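Local structure of integron cassette protein (Vibrio cholerae, 3FY6) at the interface of chains A and B. The protein is of unknown function but is encoded on a mobile integron gene cassette and pairs in the crystal as a two-fold symmetric dimer that may be biological. Coordinates in Å, arbitrary orientation; residue numbers count along the deposited sequence, not the author numbering. Chains: chain A/B, Integron cassette protein.

Contact 1: the interface of chains A and B. Residues chain A 74, 76, 80, 108; chain B 72, 112, 116-117, 126.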
# COMPACT_ATOMS: atom_id res chain seq x y z
N PRO A 74 -0.54 2.41 1.90
CA PRO A 74 -1.01 1.02 1.86
C PRO A 74 -2.18 0.90 0.88
O PRO A 74 -2.94 1.86 0.71
CB PRO A 74 -1.47 0.77 3.29
CG PRO A 74 -0.68 1.77 4.12
CD PRO A 74 -0.56 2.97 3.26
N ILE A 76 -4.94 -0.64 0.98
CA ILE A 76 -6.26 -0.57 1.62
C ILE A 76 -6.72 0.85 1.99
O ILE A 76 -7.84 1.04 2.46
CB ILE A 76 -6.28 -1.43 2.89
CG1 ILE A 76 -7.72 -1.74 3.29
CG2 ILE A 76 -5.50 -0.72 4.01
CD1 ILE A 76 -7.83 -2.66 4.52
N LEU A 80 -10.37 2.27 3.50
CA LEU A 80 -10.54 2.94 4.80
C LEU A 80 -11.35 4.23 4.67
O LEU A 80 -12.26 4.47 5.45
CB LEU A 80 -9.20 3.25 5.46
CG LEU A 80 -8.29 2.07 5.78
CD1 LEU A 80 -7.26 2.50 6.81
CD2 LEU A 80 -9.07 0.86 6.27
N TRP A 108 -1.23 7.57 9.46
CA TRP A 108 -0.65 6.28 9.06
C TRP A 108 0.13 6.42 7.75
O TRP A 108 1.27 5.98 7.63
CB TRP A 108 -1.77 5.26 8.88
CG TRP A 108 -1.28 3.86 8.59
CD1 TRP A 108 -0.13 3.28 9.03
CD2 TRP A 108 -1.98 2.85 7.85
NE1 TRP A 108 -0.06 1.97 8.60
CE2 TRP A 108 -1.18 1.68 7.87
CE3 TRP A 108 -3.20 2.81 7.16
CZ2 TRP A 108 -1.55 0.51 7.22
CZ3 TRP A 108 -3.57 1.64 6.52
CH2 TRP A 108 -2.76 0.51 6.56
N TYR B 72 -1.36 -5.40 4.56
CA TYR B 72 -1.78 -4.46 3.53
C TYR B 72 -0.67 -3.46 3.15
O TYR B 72 -0.69 -2.31 3.57
CB TYR B 72 -3.06 -3.73 3.98
CG TYR B 72 -4.15 -4.70 4.42
CD1 TYR B 72 -4.93 -5.37 3.49
CD2 TYR B 72 -4.38 -4.96 5.76
CE1 TYR B 72 -5.91 -6.26 3.88
CE2 TYR B 72 -5.36 -5.85 6.17
CZ TYR B 72 -6.12 -6.50 5.22
OH TYR B 72 -7.09 -7.38 5.61
N VAL B 112 4.72 -0.69 8.37
CA VAL B 112 3.39 -0.28 7.93
C VAL B 112 2.34 -0.99 8.79
O VAL B 112 1.41 -0.38 9.30
CB VAL B 112 3.19 -0.63 6.45
CG1 VAL B 112 1.74 -0.47 6.04
CG2 VAL B 112 4.11 0.24 5.58
N LYS B 116 -0.41 0.72 11.88
CA LYS B 116 -1.83 0.80 11.52
C LYS B 116 -2.60 1.68 12.52
O LYS B 116 -2.27 1.71 13.71
CB LYS B 116 -2.48 -0.58 11.48
CG LYS B 116 -2.00 -1.47 10.35
CD LYS B 116 -3.01 -2.57 10.03
CE LYS B 116 -3.57 -3.19 11.27
NZ LYS B 116 -4.06 -4.58 11.00
N PRO B 117 -3.64 2.39 12.03
CA PRO B 117 -4.44 3.19 12.97
C PRO B 117 -4.95 2.32 14.13
O PRO B 117 -5.34 1.18 13.91
CB PRO B 117 -5.59 3.68 12.10
CG PRO B 117 -5.00 3.74 10.71
CD PRO B 117 -4.03 2.59 10.63
N PHE B 126 -10.28 -3.35 10.71
CA PHE B 126 -9.22 -4.14 10.11
C PHE B 126 -8.02 -4.25 11.04
O PHE B 126 -8.02 -3.67 12.13
CB PHE B 126 -8.81 -3.58 8.73
CG PHE B 126 -7.79 -2.46 8.79
CD1 PHE B 126 -6.62 -2.54 8.06
CD2 PHE B 126 -8.03 -1.32 9.56
CE1 PHE B 126 -5.68 -1.51 8.10
CE2 PHE B 126 -7.10 -0.29 9.60
CZ PHE B 126 -5.93 -0.37 8.87
OXT PHE B 126 -7.03 -4.92 10.73

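Contact 2: the interface of chains A and B. Residues chain A 72, 125-126; chain B 76, 80, 108.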
# COMPACT_ATOMS: atom_id res chain seq x y z
N TYR A 72 3.42 6.54 -1.34
CA TYR A 72 3.05 5.15 -1.61
C TYR A 72 2.32 4.59 -0.40
O TYR A 72 2.93 3.98 0.48
CB TYR A 72 4.32 4.33 -1.95
CG TYR A 72 5.08 5.01 -3.06
CD1 TYR A 72 4.75 4.77 -4.39
CD2 TYR A 72 6.05 5.97 -2.79
CE1 TYR A 72 5.40 5.43 -5.42
CE2 TYR A 72 6.71 6.63 -3.80
CZ TYR A 72 6.39 6.35 -5.12
OH TYR A 72 7.04 7.01 -6.14
N TYR A 125 15.39 4.30 -7.02
CA TYR A 125 14.22 3.75 -7.66
C TYR A 125 12.95 4.54 -7.37
O TYR A 125 12.14 4.79 -8.26
CB TYR A 125 14.02 2.29 -7.23
CG TYR A 125 12.96 1.61 -8.03
CD1 TYR A 125 13.14 1.37 -9.38
CD2 TYR A 125 11.75 1.22 -7.45
CE1 TYR A 125 12.18 0.75 -10.13
CE2 TYR A 125 10.78 0.59 -8.20
CZ TYR A 125 11.01 0.36 -9.55
OH TYR A 125 10.07 -0.26 -10.33
N PHE A 126 12.77 4.93 -6.12
CA PHE A 126 11.53 5.58 -5.73
C PHE A 126 11.69 6.27 -4.38
O PHE A 126 10.80 6.98 -3.93
CB PHE A 126 10.37 4.58 -5.70
CG PHE A 126 10.24 3.82 -4.40
CD1 PHE A 126 11.32 3.14 -3.85
CD2 PHE A 126 9.02 3.77 -3.73
CE1 PHE A 126 11.19 2.43 -2.66
CE2 PHE A 126 8.88 3.06 -2.54
CZ PHE A 126 9.97 2.39 -2.00
OXT PHE A 126 12.73 6.12 -3.73
N ILE B 76 2.94 -0.49 -4.55
CA ILE B 76 4.21 -0.59 -5.25
C ILE B 76 5.07 -1.78 -4.79
O ILE B 76 6.06 -2.13 -5.44
CB ILE B 76 5.03 0.71 -5.12
CG1 ILE B 76 6.07 0.80 -6.25
CG2 ILE B 76 5.68 0.78 -3.75
CD1 ILE B 76 6.84 2.10 -6.28
N LEU B 80 8.60 -3.38 -6.26
CA LEU B 80 9.90 -3.33 -5.60
C LEU B 80 10.62 -4.68 -5.71
O LEU B 80 11.81 -4.74 -6.00
CB LEU B 80 9.76 -2.91 -4.13
CG LEU B 80 9.14 -1.54 -3.84
CD1 LEU B 80 9.19 -1.27 -2.36
CD2 LEU B 80 9.86 -0.43 -4.60
N TRP B 108 9.95 -2.51 5.92
CA TRP B 108 8.98 -1.48 5.63
C TRP B 108 7.55 -2.02 5.79
O TRP B 108 6.74 -1.42 6.46
CB TRP B 108 9.16 -0.97 4.21
CG TRP B 108 8.35 0.27 3.91
CD1 TRP B 108 8.03 1.28 4.78
CD2 TRP B 108 7.80 0.63 2.65
NE1 TRP B 108 7.30 2.24 4.13
CE2 TRP B 108 7.15 1.87 2.82
CE3 TRP B 108 7.79 0.03 1.39
CZ2 TRP B 108 6.50 2.52 1.78
CZ3 TRP B 108 7.15 0.67 0.35
CH2 TRP B 108 6.51 1.90 0.55

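Contact 1: the interface of chains A and B
A:Trp108 lies against B:Val112, B:Lys116 and B:Pro117, and shows how one indole can join a polar link to apolar packing. Its N-H donates from A:Trp108 NE1 to the backbone carbonyl O of B:Val112 at 2.9 Å. The bond is fairly straight, 153° at the hydrogen, and the acceptor stays near the indole plane, with the donor tilted 21° from the carbonyl plane. With CG turned away from the backbone N (chi1 -175°), the indole reaches into chain B, and its two faces are covered by different chains. B:Lys116 CA and B:Pro117 CD lie over one face as CH-pi contacts, the proline carbon coming to 3.5 Å from A:Trp108 CD2; A:Pro74 CG backs the other. B:Val112 CG1 completes this tight part, 3.6 Å from A:Trp108 CZ2.

Contacts are somewhat longer, though still packed, toward the C-terminus of chain B, where A:Trp108 CH2 meets B:Phe126 CE1 at 3.9 Å. A:Ile76 CD1 lies 3.8 Å from B:Phe126 CD1 and over the centre of the B:Tyr72 ring, while A:Leu80 CD2 covers the middle of one B:Phe126 face. Opposite, B:Lys116 bends at chi3, and its side-chain amine nitrogen NZ donates to the terminal carboxylate oxygen OXT of B:Phe126 at 3.0 Å, probably steadying the chain end on what may be the solvent side. The indole projects from helix 95-114 of chain A and meets the end of the same helix in chain B, with the loop that follows.

Contact 2: the interface of chains A and B
B:Ile76 rests its delta methyl in the angle where the A:Tyr72 and A:Phe126 rings meet, a worked example of an aliphatic group resting against aromatic rings at a subunit boundary. It hides 57 Å² from chain A. The branch that does most of the touching is the longer one: CG1 points away from the backbone N (chi1 -159°) and the chain continues extended, carrying the delta methyl CD1 outward to both rings. That methyl lies 3.7 Å from CE1 of the A:Tyr72 ring and 3.8 Å from CD2 of A:Phe126. The shorter branch, CG2, rests more distantly against both rings.

A:Phe126, the last residue of its chain, hides 39 Å² and has different neighbours around its ring. Its chi1 of 86° sets CG between the backbone N and the carbonyl carbon, an arrangement that swings the phenyl group toward chain B. B:Leu80 CD2 sits over one face as a CH-pi contact, displaced toward the rim, and its side chain runs roughly perpendicular to that of the phenylalanine. The other leucine methyl, CD1, comes to 3.8 Å from CZ at the far end of the ring. B:Trp108 approaches from the opposite direction and makes a slacker contact through its benzo ring, CZ3 to CZ at 4.1 Å.

A:Tyr72, with 31 Å² hidden, links the patch to its own chain end: CD2 of A:Phe126 stands 3.7 Å above the tyrosine ring plane, toward the rim. The two aromatic residues of chain A thus help to shape the site for the isoleucine, with contacts that are mainly apolar. A:Tyr125 extends the aromatic surface beside them, its CD2 lying 3.8 Å from the same CD2 methyl of B:Leu80 that covers the A:Phe126 face.

The C-alpha centres of contact 1 and contact 2 are about 16 Å apart, and the patches largely correspond through the two-fold symmetry of the interface. Residues 72, 76, 80, 108 and 126 take part in both, with the chains exchanged, so each chain offers its C-terminal end to its partner and receives the partner's end in turn. Helices 77-89 and 95-114 supply residues to both patches. Such reciprocal exchange of tails around a shared set of helices would favour a closed pair over an open chain of subunits, although the structure alone does not show that the dimer forms in solution.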